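Long-range contact in putative alpha-ketoglutarate-dependent taurine dioxygenase (Burkholderia xenovorans, PDB 5HSX), which probably catalyses 2-oxoglutarate-dependent oxidation of an as yet undefined substrate, as an iron-dependent dioxygenase of the TauD/TfdA family: residues W119-P132 with R216-I228. Residues are numbered along the deposited sequence; the frame is centred on the assembly and turned at random.
Sequences WTGWHTDVTAAVNP and RALYVSPSFLKSI. With NA (sodium ion), chain M; EDO (1,2-ethanediol), chain T.
S221 OG sits between two partners of the 119-132 segment. S221 OG accepts a fairly straight bond from T124 N (3.0 Å, 161° at the hydrogen). T127 OG1 and S221 OG hydrogen-bond at 2.9 Å. The serine hydroxyl lies anti to its own backbone N (chi1 -167°), which carries it to both. T127 OG1 has a second partner in H177, and T124 OG1 bonds T271 O. Water 2 joins T124 OG1 to S221 N.

The F224 ring extends beside H123, with CE2 near H123 CB and the ring planes at 70°. T124 O meets the ring edge in plane, 3.4 Å from F224 CE2. This packing backs the metal site of a cupin-type double-stranded beta-helix. H123 NE2 and D125 OD1 bind the sodium ion with H273 NE2 and N323 O. The His-X-Asp pair plus distant histidine is consistent with the iron-binding facial triad of this family, here holding sodium. H123 ND1 donates to G121 O at 2.8 Å, nearly in the ring plane, which helps fix the imidazole's rotation.

P222 lays its ring against W122 O and the CB atoms of W119 and W122. S223 N adds a weak bond to W122 O. At the other end, Y219 OH lies 3.4 Å from P132 CG and also touches T127 CG2.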
ATOM      1  N   TRP B 119      11.023   2.740  -2.684  1.00 15.48           N
ATOM      2  CA  TRP B 119      10.812   2.345  -4.069  1.00 14.12           C
ATOM      3  C   TRP B 119      11.318   0.945  -4.382  1.00 17.20           C
ATOM      4  O   TRP B 119      11.224   0.521  -5.539  1.00 19.69           O
ATOM      5  CB  TRP B 119      11.497   3.354  -4.993  1.00 14.65           C
ATOM      6  CG  TRP B 119      12.938   3.615  -4.615  1.00 17.68           C
ATOM      7  CD1 TRP B 119      14.037   2.922  -5.034  1.00 17.75           C
ATOM      8  CD2 TRP B 119      13.421   4.635  -3.730  1.00 15.75           C
ATOM      9  NE1 TRP B 119      15.173   3.446  -4.464  1.00 19.81           N
ATOM     10  CE2 TRP B 119      14.825   4.499  -3.663  1.00 17.80           C
ATOM     11  CE3 TRP B 119      12.803   5.646  -2.991  1.00 15.59           C
ATOM     12  CZ2 TRP B 119      15.627   5.349  -2.895  1.00 20.30           C
ATOM     13  CZ3 TRP B 119      13.599   6.488  -2.215  1.00 21.25           C
ATOM     14  CH2 TRP B 119      14.996   6.337  -2.186  1.00 17.06           C
ATOM     15  N   THR B 120      11.842   0.215  -3.398  1.00 16.11           N
ATOM     16  CA  THR B 120      12.383  -1.112  -3.676  1.00 14.80           C
ATOM     17  C   THR B 120      11.300  -2.008  -4.258  1.00 21.32           C
ATOM     18  O   THR B 120      10.186  -2.077  -3.729  1.00 17.29           O
ATOM     19  CB  THR B 120      12.958  -1.735  -2.402  1.00 16.12           C
ATOM     20  OG1 THR B 120      14.126  -1.006  -2.020  1.00 18.70           O
ATOM     21  CG2 THR B 120      13.313  -3.207  -2.627  1.00 23.57           C
ATOM     22  N   GLY B 121      11.612  -2.646  -5.394  1.00 20.06           N
ATOM     23  CA  GLY B 121      10.699  -3.559  -6.045  1.00 18.36           C
ATOM     24  C   GLY B 121       9.738  -2.924  -7.028  1.00 18.23           C
ATOM     25  O   GLY B 121       9.163  -3.638  -7.860  1.00 21.00           O
ATOM     26  N   TRP B 122       9.559  -1.608  -6.970  1.00 17.54           N
ATOM     27  CA  TRP B 122       8.663  -0.914  -7.886  1.00 16.37           C
ATOM     28  C   TRP B 122       9.294  -0.782  -9.262  1.00 19.80           C
ATOM     29  O   TRP B 122      10.449  -0.358  -9.380  1.00 18.25           O
ATOM     30  CB  TRP B 122       8.342   0.473  -7.340  1.00 17.81           C
ATOM     31  CG  TRP B 122       7.381   0.472  -6.194  1.00 17.13           C
ATOM     32  CD1 TRP B 122       7.670   0.461  -4.848  1.00 16.25           C
ATOM     33  CD2 TRP B 122       5.956   0.506  -6.305  1.00 16.55           C
ATOM     34  NE1 TRP B 122       6.491   0.496  -4.119  1.00 15.56           N
ATOM     35  CE2 TRP B 122       5.430   0.525  -4.998  1.00 17.78           C
ATOM     36  CE3 TRP B 122       5.072   0.514  -7.398  1.00 19.74           C
ATOM     37  CZ2 TRP B 122       4.053   0.558  -4.750  1.00 18.06           C
ATOM     38  CZ3 TRP B 122       3.707   0.537  -7.151  1.00 17.37           C
ATOM     39  CH2 TRP B 122       3.210   0.559  -5.834  1.00 15.20           C
ATOM     40  N   HIS B 123       8.520  -1.087 -10.308  1.00 18.38           N
ATOM     41  CA  HIS B 123       9.083  -1.069 -11.653  1.00 20.39           C
ATOM     42  C   HIS B 123       7.984  -1.080 -12.701  1.00 20.09           C
ATOM     43  O   HIS B 123       6.841  -1.473 -12.445  1.00 17.70           O
ATOM     44  CB  HIS B 123       9.987  -2.273 -11.886  1.00 19.18           C
ATOM     45  CG  HIS B 123       9.247  -3.564 -11.817  1.00 22.43           C
ATOM     46  ND1 HIS B 123       8.793  -4.092 -10.627  1.00 21.99           N
ATOM     47  CD2 HIS B 123       8.831  -4.406 -12.789  1.00 24.09           C
ATOM     48  CE1 HIS B 123       8.150  -5.218 -10.866  1.00 24.85           C
ATOM     49  NE2 HIS B 123       8.176  -5.440 -12.167  1.00 27.66           N
ATOM     50  N   THR B 124       8.372  -0.665 -13.904  1.00 20.97           N
ATOM     51  CA  THR B 124       7.581  -0.820 -15.112  1.00 18.33           C
ATOM     52  C   THR B 124       8.255  -1.893 -15.963  1.00 19.20           C
ATOM     53  O   THR B 124       9.480  -1.889 -16.113  1.00 21.35           O
ATOM     54  CB  THR B 124       7.478   0.509 -15.867  1.00 24.14           C
ATOM     55  OG1 THR B 124       6.905   1.516 -15.002  1.00 20.13           O
ATOM     56  CG2 THR B 124       6.595   0.358 -17.092  1.00 18.79           C
ATOM     57  N   ASP B 125       7.466  -2.828 -16.482  1.00 21.83           N
ATOM     58  CA  ASP B 125       8.037  -4.030 -17.091  1.00 23.59           C
ATOM     59  C   ASP B 125       8.939  -3.725 -18.282  1.00 27.28           C
ATOM     60  O   ASP B 125       8.550  -3.009 -19.209  1.00 21.23           O
ATOM     61  CB  ASP B 125       6.917  -4.967 -17.522  1.00 26.42           C
ATOM     62  CG  ASP B 125       6.258  -5.643 -16.347  1.00 36.27           C
ATOM     63  OD1 ASP B 125       6.984  -5.936 -15.368  1.00 36.71           O
ATOM     64  OD2 ASP B 125       5.032  -5.861 -16.392  1.00 42.98           O
ATOM     65  N   VAL B 126      10.135  -4.324 -18.271  1.00 20.55           N
ATOM     66  CA  VAL B 126      11.070  -4.334 -19.395  1.00 21.49           C
ATOM     67  C   VAL B 126      11.423  -2.936 -19.897  1.00 21.58           C
ATOM     68  O   VAL B 126      11.616  -2.741 -21.106  1.00 22.93           O
ATOM     69  CB  VAL B 126      10.524  -5.187 -20.569  1.00 24.45           C
ATOM     70  CG1 VAL B 126      11.660  -5.702 -21.466  1.00 30.05           C
ATOM     71  CG2 VAL B 126       9.700  -6.350 -20.068  1.00 28.31           C
ATOM     72  N   THR B 127      11.529  -1.947 -18.999  1.00 19.83           N
ATOM     73  CA  THR B 127      11.921  -0.651 -19.554  1.00 22.72           C
ATOM     74  C   THR B 127      13.397  -0.602 -19.915  1.00 24.82           C
ATOM     75  O   THR B 127      13.839   0.401 -20.478  1.00 21.61           O
ATOM     76  CB  THR B 127      11.594   0.527 -18.622  1.00 20.24           C
ATOM     77  OG1 THR B 127      12.255   0.374 -17.360  1.00 19.96           O
ATOM     78  CG2 THR B 127      10.085   0.674 -18.422  1.00 19.11           C
ATOM     79  N   ALA B 128      14.173  -1.650 -19.622  1.00 19.76           N
ATOM     80  CA  ALA B 128      15.522  -1.686 -20.170  1.00 21.82           C
ATOM     81  C   ALA B 128      15.531  -1.884 -21.683  1.00 26.46           C
ATOM     82  O   ALA B 128      16.590  -1.746 -22.299  1.00 24.74           O
ATOM     83  CB  ALA B 128      16.342  -2.787 -19.494  1.00 26.34           C
ATOM     84  N   ALA B 129      14.391  -2.208 -22.286  1.00 21.94           N
ATOM     85  CA  ALA B 129      14.288  -2.380 -23.730  1.00 24.66           C
ATOM     86  C   ALA B 129      13.814  -1.087 -24.387  1.00 22.64           C
ATOM     87  O   ALA B 129      13.176  -0.242 -23.755  1.00 23.69           O
ATOM     88  CB  ALA B 129      13.322  -3.512 -24.064  1.00 25.26           C
ATOM     89  N   VAL B 130      14.098  -0.956 -25.688  1.00 25.35           N
ATOM     90  CA  VAL B 130      13.731   0.276 -26.386  1.00 22.93           C
ATOM     91  C   VAL B 130      12.226   0.335 -26.639  1.00 22.27           C
ATOM     92  O   VAL B 130      11.650   1.427 -26.718  1.00 24.52           O
ATOM     93  CB  VAL B 130      14.526   0.424 -27.701  1.00 23.61           C
ATOM     94  CG1 VAL B 130      14.063  -0.590 -28.728  1.00 29.21           C
ATOM     95  CG2 VAL B 130      14.397   1.852 -28.239  1.00 27.64           C
ATOM     96  N   ASN B 131      11.562  -0.820 -26.754  1.00 23.62           N
ATOM     97  CA  ASN B 131      10.112  -0.897 -26.942  1.00 23.69           C
ATOM     98  C   ASN B 131       9.505  -1.754 -25.830  1.00 22.93           C
ATOM     99  O   ASN B 131       9.188  -2.936 -26.042  1.00 22.92           O
ATOM    100  CB  ASN B 131       9.772  -1.453 -28.323  1.00 29.02           C
ATOM    101  CG  ASN B 131      10.407  -2.808 -28.577  1.00 32.44           C
ATOM    102  OD1 ASN B 131      11.515  -3.089 -28.112  1.00 36.93           O
ATOM    103  ND2 ASN B 131       9.690  -3.669 -29.279  1.00 33.57           N
ATOM    104  N   PRO B 132       9.310  -1.192 -24.638  1.00 19.08           N
ATOM    105  CA  PRO B 132       8.714  -1.974 -23.553  1.00 22.57           C
ATOM    106  C   PRO B 132       7.294  -2.374 -23.893  1.00 22.90           C
ATOM    107  O   PRO B 132       6.593  -1.667 -24.643  1.00 23.58           O
ATOM    108  CB  PRO B 132       8.759  -1.008 -22.355  1.00 21.48           C
ATOM    109  CG  PRO B 132       9.843  -0.004 -22.718  1.00 22.93           C
ATOM    110  CD  PRO B 132       9.684   0.169 -24.203  1.00 19.73           C
ATOM    111  N   ARG B 216       1.022  12.774 -19.883  1.00 19.05           N
ATOM    112  CA  ARG B 216       2.433  12.613 -19.554  1.00 16.49           C
ATOM    113  C   ARG B 216       2.580  11.740 -18.319  1.00 19.18           C
ATOM    114  O   ARG B 216       1.962  12.011 -17.284  1.00 20.41           O
ATOM    115  CB  ARG B 216       3.085  13.974 -19.323  1.00 17.96           C
ATOM    116  CG  ARG B 216       3.146  14.769 -20.616  1.00 20.06           C
ATOM    117  CD  ARG B 216       3.670  16.153 -20.393  1.00 20.20           C
ATOM    118  NE  ARG B 216       3.661  16.901 -21.648  1.00 23.27           N
ATOM    119  CZ  ARG B 216       4.211  18.100 -21.797  1.00 26.11           C
ATOM    120  NH1 ARG B 216       4.816  18.678 -20.764  1.00 27.10           N
ATOM    121  NH2 ARG B 216       4.155  18.714 -22.979  1.00 22.96           N
ATOM    122  N   ALA B 217       3.405  10.702 -18.431  1.00 18.32           N
ATOM    123  CA  ALA B 217       3.692   9.794 -17.325  1.00 15.83           C
ATOM    124  C   ALA B 217       5.100  10.031 -16.806  1.00 17.28           C
ATOM    125  O   ALA B 217       6.037  10.185 -17.590  1.00 16.02           O
ATOM    126  CB  ALA B 217       3.555   8.331 -17.764  1.00 18.91           C
ATOM    127  N   LEU B 218       5.252  10.016 -15.479  1.00 17.06           N
ATOM    128  CA  LEU B 218       6.569  10.117 -14.853  1.00 18.95           C
ATOM    129  C   LEU B 218       7.220   8.740 -14.962  1.00 16.26           C
ATOM    130  O   LEU B 218       6.965   7.842 -14.153  1.00 17.59           O
ATOM    131  CB  LEU B 218       6.432  10.601 -13.407  1.00 20.03           C
ATOM    132  CG  LEU B 218       7.683  10.924 -12.591  1.00 21.94           C
ATOM    133  CD1 LEU B 218       8.568  11.910 -13.342  1.00 18.25           C
ATOM    134  CD2 LEU B 218       7.282  11.489 -11.216  1.00 18.91           C
ATOM    135  N   TYR B 219       8.050   8.564 -15.994  1.00 16.96           N
ATOM    136  CA  TYR B 219       8.439   7.241 -16.491  1.00 13.46           C
ATOM    137  C   TYR B 219       9.730   6.788 -15.808  1.00 16.38           C
ATOM    138  O   TYR B 219      10.769   6.603 -16.434  1.00 20.54           O
ATOM    139  CB  TYR B 219       8.606   7.309 -18.009  1.00 14.00           C
ATOM    140  CG  TYR B 219       8.519   5.996 -18.760  1.00 15.88           C
ATOM    141  CD1 TYR B 219       7.349   5.252 -18.757  1.00 15.44           C
ATOM    142  CD2 TYR B 219       9.595   5.531 -19.511  1.00 22.51           C
ATOM    143  CE1 TYR B 219       7.252   4.055 -19.469  1.00 20.18           C
ATOM    144  CE2 TYR B 219       9.511   4.337 -20.224  1.00 21.81           C
ATOM    145  CZ  TYR B 219       8.335   3.605 -20.201  1.00 21.95           C
ATOM    146  OH  TYR B 219       8.234   2.429 -20.923  1.00 21.99           O
ATOM    147  N   VAL B 220       9.644   6.575 -14.489  1.00 15.57           N
ATOM    148  CA  VAL B 220      10.845   6.482 -13.665  1.00 15.88           C
ATOM    149  C   VAL B 220      11.106   5.068 -13.146  1.00 19.22           C
ATOM    150  O   VAL B 220      11.963   4.899 -12.274  1.00 17.32           O
ATOM    151  CB  VAL B 220      10.815   7.485 -12.496  1.00 17.17           C
ATOM    152  CG1 VAL B 220      10.913   8.924 -13.014  1.00 16.59           C
ATOM    153  CG2 VAL B 220       9.555   7.306 -11.632  1.00 16.39           C
ATOM    154  N   SER B 221      10.406   4.049 -13.675  1.00 16.20           N
ATOM    155  CA  SER B 221      10.666   2.610 -13.496  1.00 15.62           C
ATOM    156  C   SER B 221      11.782   2.293 -12.491  1.00 18.66           C
ATOM    157  O   SER B 221      12.920   2.017 -12.903  1.00 17.33           O
ATOM    158  CB  SER B 221      11.009   2.001 -14.863  1.00 20.62           C
ATOM    159  OG  SER B 221      10.974   0.588 -14.812  1.00 21.26           O
ATOM    160  N   PRO B 222      11.505   2.302 -11.176  1.00 19.78           N
ATOM    161  CA  PRO B 222      12.614   2.380 -10.204  1.00 14.15           C
ATOM    162  C   PRO B 222      13.579   1.199 -10.227  1.00 18.89           C
ATOM    163  O   PRO B 222      14.767   1.398  -9.940  1.00 21.13           O
ATOM    164  CB  PRO B 222      11.882   2.497  -8.847  1.00 17.14           C
ATOM    165  CG  PRO B 222      10.606   3.245  -9.222  1.00 17.21           C
ATOM    166  CD  PRO B 222      10.206   2.613 -10.546  1.00 19.01           C
ATOM    167  N   SER B 223      13.134  -0.013 -10.562  1.00 17.62           N
ATOM    168  CA  SER B 223      14.084  -1.128 -10.574  1.00 21.82           C
ATOM    169  C   SER B 223      15.103  -1.034 -11.703  1.00 24.62           C
ATOM    170  O   SER B 223      16.188  -1.616 -11.589  1.00 21.43           O
ATOM    171  CB  SER B 223      13.357  -2.466 -10.695  1.00 24.47           C
ATOM    172  OG  SER B 223      12.586  -2.722  -9.550  1.00 22.26           O
ATOM    173  N   PHE B 224      14.782  -0.341 -12.794  1.00 20.78           N
ATOM    174  CA  PHE B 224      15.615  -0.375 -13.992  1.00 18.94           C
ATOM    175  C   PHE B 224      16.268   0.950 -14.335  1.00 19.14           C
ATOM    176  O   PHE B 224      17.343   0.946 -14.947  1.00 18.07           O
ATOM    177  CB  PHE B 224      14.786  -0.856 -15.185  1.00 22.35           C
ATOM    178  CG  PHE B 224      14.116  -2.167 -14.925  1.00 25.95           C
ATOM    179  CD1 PHE B 224      14.816  -3.184 -14.272  1.00 29.60           C
ATOM    180  CD2 PHE B 224      12.784  -2.369 -15.253  1.00 23.26           C
ATOM    181  CE1 PHE B 224      14.213  -4.395 -13.985  1.00 32.13           C
ATOM    182  CE2 PHE B 224      12.167  -3.582 -14.975  1.00 27.30           C
ATOM    183  CZ  PHE B 224      12.884  -4.597 -14.336  1.00 36.26           C
ATOM    184  N   LEU B 225      15.666   2.073 -13.945  1.00 17.13           N
ATOM    185  CA  LEU B 225      16.252   3.376 -14.251  1.00 20.01           C
ATOM    186  C   LEU B 225      17.459   3.614 -13.346  1.00 18.44           C
ATOM    187  O   LEU B 225      17.343   3.584 -12.115  1.00 18.27           O
ATOM    188  CB  LEU B 225      15.202   4.474 -14.089  1.00 19.86           C
ATOM    189  CG  LEU B 225      15.652   5.936 -14.179  1.00 15.44           C
ATOM    190  CD1 LEU B 225      16.399   6.248 -15.518  1.00 16.50           C
ATOM    191  CD2 LEU B 225      14.441   6.865 -13.998  1.00 15.81           C
ATOM    192  N   LYS B 226      18.627   3.819 -13.954  1.00 15.62           N
ATOM    193  CA  LYS B 226      19.884   3.870 -13.212  1.00 19.52           C
ATOM    194  C   LYS B 226      20.455   5.267 -13.072  1.00 19.75           C
ATOM    195  O   LYS B 226      21.071   5.575 -12.043  1.00 18.67           O
ATOM    196  CB  LYS B 226      20.936   2.979 -13.892  1.00 19.97           C
ATOM    197  CG  LYS B 226      20.483   1.546 -14.103  1.00 18.27           C
ATOM    198  CD  LYS B 226      20.016   0.920 -12.805  1.00 20.58           C
ATOM    199  CE  LYS B 226      19.671  -0.559 -12.994  1.00 24.62           C
ATOM    200  NZ  LYS B 226      19.211  -1.131 -11.693  1.00 22.43           N
ATOM    201  N   SER B 227      20.289   6.118 -14.086  1.00 17.31           N
ATOM    202  CA  SER B 227      20.908   7.431 -14.045  1.00 16.43           C
ATOM    203  C   SER B 227      20.168   8.379 -14.981  1.00 20.77           C
ATOM    204  O   SER B 227      19.506   7.956 -15.936  1.00 17.98           O
ATOM    205  CB  SER B 227      22.383   7.357 -14.438  1.00 22.25           C
ATOM    206  OG  SER B 227      22.523   6.881 -15.773  1.00 23.07           O
ATOM    207  N   ILE B 228      20.328   9.667 -14.709  1.00 17.90           N
ATOM    208  CA  ILE B 228      19.787  10.736 -15.544  1.00 16.11           C
ATOM    209  C   ILE B 228      20.910  11.244 -16.434  1.00 18.55           C
ATOM    210  O   ILE B 228      22.001  11.556 -15.945  1.00 17.76           O
ATOM    211  CB  ILE B 228      19.203  11.861 -14.674  1.00 14.39           C
ATOM    212  CG1 ILE B 228      17.996  11.334 -13.879  1.00 18.69           C
ATOM    213  CG2 ILE B 228      18.817  13.092 -15.542  1.00 15.58           C
ATOM    214  CD1 ILE B 228      17.414  12.349 -12.869  1.00 18.99           C
TER
HETATM  215 NA    NA M 401       6.905  -6.607 -13.218  1.00 17.29          NA
HETATM  216  C1  EDO T 408      16.150  -0.735  -4.365  1.00 23.58           C
HETATM  217  O1  EDO T 408      16.039  -1.965  -3.643  1.00 38.21           O
HETATM  218  C2  EDO T 408      16.736   0.355  -3.485  1.00 33.93           C
HETATM  219  O2  EDO T 408      17.999  -0.070  -2.943  1.00 40.07           O
HETATM  220  O   HOH W   1      14.061  -2.273  -7.219  1.00 31.59           O
HETATM  221  O   HOH W   2       8.250   3.789 -15.756  1.00 18.45           O
HETATM  222  O   HOH W   3       6.397  -8.010 -11.323  1.00 33.72           O
HETATM  223  O   HOH W   4       5.625  -7.988 -14.440  1.00 31.63           O